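Local coordinates for activator of Hsp90 ATPase homologue 1/2-like C-terminal domain-containing protein (Nitrosomonas europaea, PDB 1XFS) that is of unknown function but belongs to the AHA1 family, whose Bet v 1-like fold suggests a role in binding a small ligand or a partner protein, at residues 17-22 / 163-168; 36-41 / 155-160. All coordinates share one frame; numbering follows the deposited sequence.

How the contacts relate
Both contacts are made by helix 149-167, the long C-terminal helix of this Bet v 1-like fold, and their centres lie 12 Å apart. Contact 2 uses the middle of the helix and the loop between helix 32-35 and strand 45-51; contact 1 uses its last turn and the link from strand 11-18, an outermost strand, within this chain, of the seven-stranded antiparallel sheet, to helix 22-30. Along the chain contact 2 is nested within the loop that contact 1 closes. The two are joined by packing: L163 CD2 lies 3.8 Å from W38 CD1, and L18 meets I157 and L160. Two early parts of the chain are thus packed on successive turns of one helix.

Contact 1: 17-22 / 163-168; sequences ELAVPV and LLKQEK
The last turns of the C-terminal helix of a Bet v 1-like fold pack here against the turn that leads from strand 11-18 into helix 22-30. V20 carries the contact with both of its methyl groups. CG1, anti to the backbone N (chi1 172°), lies 4.0 Å from L164 CD1, and the two side chains cross at about a right angle. CG2, anti to the carbonyl carbon, is turned to K165 and touches its CG at 4.0 Å, so that V20 sits over two successive helical residues. V25 of helix 22-30 touches both V20 and L164, completing a small apolar cluster.

Beyond CG the chain of K165 runs out fully extended past A19, bringing its CE to 4.1 Å from A19 CB. The ammonium group at its tip forms a long, weak ion pair with E161, whose carboxylate also accepts a hydrogen bond from A19 N. One acidic side chain on the helix thus serves both the turn and the lysine. A19 is the centre of an inverse gamma turn, closed by a weak hydrogen bond from V20 N to L18 O, and this bend ends the strand and carries V20 toward the helix. V20 O is held in turn by T127 OG1 of the neighbouring strand. P21 then takes the N-cap position of helix 22-30, its ring carbon CD 4.4 Å from K168 CE.

Contact 2: 36-41 / 155-160; sequences KKWFVP and TTITQL
W38 lays its indole along helix 149-167, and its atoms meet the helix in order from CB outward. CB packs on Q159 CB at 3.9 Å. With CG in the crowded position between the backbone N and the carbonyl carbon (chi1 73°), the ring lies beside L160, both side chains pointing the same way. L160 CD1 sits over the five-membered ring, 3.6 Å from its centroid and only 9° off the normal, a CH-pi contact; F39 CD1 lies over the opposite face, toward the rim. On the benzene side CE3 comes within 3.3 Å of T156 O, while CZ2 and CH2 meet L160 CD2. NE1 gives its hydrogen to G28 O of helix 22-30, which fixes the rotation of the ring. An alanine here would probably disturb the seating of the loop, since the indole between L160 and F39 and the bond to G28 would be lost.

Beyond the ring, Q159 extends its chain to the loop backbone: NE2 donates a nearly straight hydrogen bond to V40 O (2.9 Å, 170°), and OE1 accepts one from K42 N. T156 CG2 packs on P41 CD at 3.5 Å, and a water donates to both F39 O and T156 OG1, a hydroxyl also hydrogen-bonded to W153 O. The long C-terminal helix, gripped by the curved antiparallel sheet and flanked by the segment after the short N-terminal helices, is typical of the helix-grip (Bet v 1-like) fold.

Contact 1: 17-22 / 163-168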
loop_
_atom_site.group_PDB
_atom_site.type_symbol
_atom_site.label_atom_id
_atom_site.label_comp_id
_atom_site.label_asym_id
_atom_site.label_seq_id
_atom_site.Cartn_x
_atom_site.Cartn_y
_atom_site.Cartn_z
ATOM N N GLU A 17 3.332 13.428 23.718
ATOM C CA GLU A 17 2.218 14.321 24.026
ATOM C C GLU A 17 2.637 15.726 23.607
ATOM O O GLU A 17 3.640 16.244 24.092
ATOM C CB GLU A 17 1.917 14.305 25.530
ATOM C CG GLU A 17 1.561 12.938 26.096
ATOM C CD GLU A 17 0.182 12.459 25.676
ATOM O OE1 GLU A 17 -0.164 11.302 25.992
ATOM O OE2 GLU A 17 -0.558 13.237 25.039
ATOM N N LEU A 18 1.883 16.336 22.697
ATOM C CA LEU A 18 2.197 17.686 22.237
ATOM C C LEU A 18 1.153 18.675 22.737
ATOM O O LEU A 18 -0.045 18.412 22.651
ATOM C CB LEU A 18 2.251 17.751 20.707
ATOM C CG LEU A 18 3.340 16.954 19.983
ATOM C CD1 LEU A 18 2.960 15.486 19.950
ATOM C CD2 LEU A 18 3.503 17.487 18.566
ATOM N N ALA A 19 1.612 19.811 23.254
ATOM C CA ALA A 19 0.712 20.839 23.770
ATOM C C ALA A 19 0.227 21.731 22.633
ATOM O O ALA A 19 0.387 22.953 22.663
ATOM C CB ALA A 19 1.426 21.668 24.829
ATOM N N VAL A 20 -0.374 21.093 21.635
ATOM C CA VAL A 20 -0.893 21.764 20.458
ATOM C C VAL A 20 -2.173 21.041 20.049
ATOM O O VAL A 20 -2.278 19.825 20.202
ATOM C CB VAL A 20 0.133 21.686 19.298
ATOM C CG1 VAL A 20 -0.469 22.212 18.012
ATOM C CG2 VAL A 20 1.381 22.476 19.667
ATOM N N PRO A 21 -3.173 21.783 19.549
ATOM C CA PRO A 21 -4.447 21.190 19.120
ATOM C C PRO A 21 -4.261 20.239 17.935
ATOM O O PRO A 21 -3.344 20.407 17.134
ATOM C CB PRO A 21 -5.291 22.413 18.766
ATOM C CG PRO A 21 -4.263 23.384 18.285
ATOM C CD PRO A 21 -3.182 23.238 19.325
ATOM N N VAL A 22 -5.147 19.255 17.830
ATOM C CA VAL A 22 -5.070 18.249 16.778
ATOM C C VAL A 22 -5.145 18.807 15.363
ATOM O O VAL A 22 -4.511 18.274 14.447
ATOM C CB VAL A 22 -6.173 17.172 16.951
ATOM C CG1 VAL A 22 -7.554 17.775 16.677
ATOM C CG2 VAL A 22 -5.904 15.996 16.028
ATOM N N LEU A 163 7.749 24.043 16.158
ATOM C CA LEU A 163 7.309 24.762 14.972
ATOM C C LEU A 163 5.869 25.252 15.072
ATOM O O LEU A 163 5.576 26.419 14.805
ATOM C CB LEU A 163 7.447 23.862 13.740
ATOM C CG LEU A 163 6.892 24.401 12.417
ATOM C CD1 LEU A 163 7.726 25.586 11.953
ATOM C CD2 LEU A 163 6.914 23.295 11.365
ATOM N N LEU A 164 4.972 24.350 15.456
ATOM C CA LEU A 164 3.555 24.679 15.566
ATOM C C LEU A 164 3.253 25.730 16.626
ATOM O O LEU A 164 2.321 26.520 16.473
ATOM C CB LEU A 164 2.753 23.405 15.840
ATOM C CG LEU A 164 2.835 22.361 14.714
ATOM C CD1 LEU A 164 2.048 21.120 15.108
ATOM C CD2 LEU A 164 2.288 22.956 13.420
ATOM N N LYS A 165 4.039 25.748 17.696
ATOM C CA LYS A 165 3.818 26.728 18.752
ATOM C C LYS A 165 4.140 28.156 18.312
ATOM O O LYS A 165 3.444 29.096 18.693
ATOM C CB LYS A 165 4.637 26.368 19.992
ATOM C CG LYS A 165 4.099 25.163 20.741
ATOM C CD LYS A 165 4.902 24.885 21.995
ATOM C CE LYS A 165 4.326 23.711 22.762
ATOM N NZ LYS A 165 5.157 23.384 23.954
ATOM N N GLN A 166 5.182 28.320 17.503
ATOM C CA GLN A 166 5.572 29.649 17.045
ATOM C C GLN A 166 4.850 30.109 15.783
ATOM O O GLN A 166 4.776 31.307 15.508
ATOM C CB GLN A 166 7.084 29.703 16.826
ATOM C CG GLN A 166 7.883 29.469 18.098
ATOM C CD GLN A 166 7.472 30.404 19.224
ATOM O OE1 GLN A 166 7.603 31.625 19.113
ATOM N NE2 GLN A 166 6.970 29.833 20.316
ATOM N N GLU A 167 4.322 29.162 15.015
ATOM C CA GLU A 167 3.602 29.496 13.792
ATOM C C GLU A 167 2.102 29.458 14.086
ATOM O O GLU A 167 1.279 29.789 13.233
ATOM C CB GLU A 167 3.945 28.488 12.691
ATOM C CG GLU A 167 3.442 28.867 11.306
ATOM C CD GLU A 167 4.233 30.005 10.681
ATOM O OE1 GLU A 167 4.307 31.095 11.289
ATOM O OE2 GLU A 167 4.781 29.807 9.576
ATOM N N LYS A 168 1.762 29.064 15.310
ATOM C CA LYS A 168 0.375 28.952 15.745
ATOM C C LYS A 168 -0.469 30.185 15.436
ATOM O O LYS A 168 -1.562 30.076 14.879
ATOM C CB LYS A 168 0.326 28.662 17.248
ATOM C CG LYS A 168 -1.064 28.354 17.782
ATOM C CD LYS A 168 -1.007 27.926 19.239
ATOM C CE LYS A 168 -2.377 27.508 19.753
ATOM N NZ LYS A 168 -3.364 28.621 19.683
#

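Contact 2: 36-41 / 155-160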
loop_
_atom_site.group_PDB
_atom_site.type_symbol
_atom_site.label_atom_id
_atom_site.label_comp_id
_atom_site.label_asym_id
_atom_site.label_seq_id
_atom_site.Cartn_x
_atom_site.Cartn_y
_atom_site.Cartn_z
ATOM N N LYS A 36 8.800 20.435 5.609
ATOM C CA LYS A 36 10.206 20.696 5.340
ATOM C C LYS A 36 10.942 21.364 6.495
ATOM O O LYS A 36 12.161 21.526 6.443
ATOM C CB LYS A 36 10.355 21.545 4.079
ATOM C CG LYS A 36 9.875 22.969 4.220
ATOM C CD LYS A 36 10.116 23.727 2.931
ATOM C CE LYS A 36 9.926 25.217 3.123
ATOM N NZ LYS A 36 8.566 25.557 3.606
ATOM N N LYS A 37 10.213 21.733 7.542
ATOM C CA LYS A 37 10.833 22.384 8.689
ATOM C C LYS A 37 10.953 21.534 9.948
ATOM O O LYS A 37 11.377 22.043 10.987
ATOM C CB LYS A 37 10.087 23.672 9.027
ATOM C CG LYS A 37 10.209 24.737 7.963
ATOM C CD LYS A 37 9.539 26.014 8.400
ATOM C CE LYS A 37 9.790 27.122 7.405
ATOM N NZ LYS A 37 9.176 28.391 7.869
ATOM N N TRP A 38 10.597 20.254 9.875
ATOM C CA TRP A 38 10.677 19.395 11.057
ATOM C C TRP A 38 10.816 17.901 10.785
ATOM O O TRP A 38 11.293 17.155 11.638
ATOM C CB TRP A 38 9.436 19.589 11.935
ATOM C CG TRP A 38 8.186 18.970 11.343
ATOM C CD1 TRP A 38 7.272 19.576 10.528
ATOM C CD2 TRP A 38 7.745 17.612 11.500
ATOM N NE1 TRP A 38 6.291 18.681 10.169
ATOM C CE2 TRP A 38 6.556 17.468 10.752
ATOM C CE3 TRP A 38 8.242 16.501 12.197
ATOM C CZ2 TRP A 38 5.850 16.259 10.684
ATOM C CZ3 TRP A 38 7.544 15.297 12.131
ATOM C CH2 TRP A 38 6.357 15.188 11.377
ATOM N N PHE A 39 10.388 17.474 9.599
ATOM C CA PHE A 39 10.393 16.064 9.207
ATOM C C PHE A 39 11.712 15.321 9.390
ATOM O O PHE A 39 11.717 14.113 9.626
ATOM C CB PHE A 39 9.915 15.945 7.756
ATOM C CG PHE A 39 9.456 14.571 7.374
ATOM C CD1 PHE A 39 8.353 13.988 7.997
ATOM C CD2 PHE A 39 10.108 13.868 6.367
ATOM C CE1 PHE A 39 7.905 12.721 7.618
ATOM C CE2 PHE A 39 9.668 12.599 5.981
ATOM C CZ PHE A 39 8.564 12.024 6.607
ATOM N N VAL A 40 12.827 16.034 9.271
ATOM C CA VAL A 40 14.131 15.414 9.459
ATOM C C VAL A 40 14.840 16.111 10.614
ATOM O O VAL A 40 14.706 17.321 10.802
ATOM C CB VAL A 40 15.013 15.505 8.182
ATOM C CG1 VAL A 40 14.371 14.695 7.061
ATOM C CG2 VAL A 40 15.189 16.956 7.760
ATOM N N PRO A 41 15.582 15.346 11.421
ATOM C CA PRO A 41 16.312 15.893 12.565
ATOM C C PRO A 41 17.551 16.663 12.132
ATOM O O PRO A 41 18.378 16.144 11.386
ATOM C CB PRO A 41 16.652 14.648 13.374
ATOM C CG PRO A 41 16.861 13.617 12.305
ATOM C CD PRO A 41 15.705 13.879 11.370
ATOM N N THR A 155 13.433 13.309 17.999
ATOM C CA THR A 155 13.873 14.666 17.722
ATOM C C THR A 155 12.941 15.370 16.740
ATOM O O THR A 155 12.659 16.564 16.886
ATOM C CB THR A 155 15.315 14.677 17.155
ATOM O OG1 THR A 155 16.225 14.231 18.166
ATOM C CG2 THR A 155 15.714 16.077 16.708
ATOM N N THR A 156 12.450 14.641 15.741
ATOM C CA THR A 156 11.560 15.264 14.768
ATOM C C THR A 156 10.261 15.713 15.419
ATOM O O THR A 156 9.736 16.767 15.082
ATOM C CB THR A 156 11.245 14.320 13.563
ATOM O OG1 THR A 156 10.462 13.202 13.999
ATOM C CG2 THR A 156 12.535 13.820 12.933
ATOM N N ILE A 157 9.753 14.929 16.363
ATOM C CA ILE A 157 8.516 15.296 17.037
ATOM C C ILE A 157 8.738 16.556 17.872
ATOM O O ILE A 157 7.863 17.412 17.962
ATOM C CB ILE A 157 8.006 14.153 17.946
ATOM C CG1 ILE A 157 7.869 12.865 17.132
ATOM C CG2 ILE A 157 6.664 14.527 18.556
ATOM C CD1 ILE A 157 7.016 13.006 15.888
ATOM N N THR A 158 9.918 16.675 18.472
ATOM C CA THR A 158 10.227 17.853 19.277
ATOM C C THR A 158 10.275 19.082 18.372
ATOM O O THR A 158 9.790 20.152 18.736
ATOM C CB THR A 158 11.572 17.682 20.014
ATOM O OG1 THR A 158 11.454 16.611 20.959
ATOM C CG2 THR A 158 11.956 18.962 20.755
ATOM N N GLN A 159 10.851 18.921 17.184
ATOM C CA GLN A 159 10.934 20.014 16.224
ATOM C C GLN A 159 9.539 20.400 15.749
ATOM O O GLN A 159 9.248 21.572 15.507
ATOM C CB GLN A 159 11.802 19.600 15.034
ATOM C CG GLN A 159 13.248 19.345 15.423
ATOM C CD GLN A 159 14.101 18.814 14.285
ATOM O OE1 GLN A 159 15.313 18.659 14.433
ATOM N NE2 GLN A 159 13.475 18.527 13.148
ATOM N N LEU A 160 8.673 19.400 15.612
ATOM C CA LEU A 160 7.303 19.644 15.171
ATOM C C LEU A 160 6.556 20.506 16.185
ATOM O O LEU A 160 5.960 21.529 15.830
ATOM C CB LEU A 160 6.563 18.316 14.990
ATOM C CG LEU A 160 5.066 18.395 14.680
ATOM C CD1 LEU A 160 4.839 19.219 13.418
ATOM C CD2 LEU A 160 4.504 16.986 14.499
HETATM O O HOH W 1 9.802 12.283 11.124
#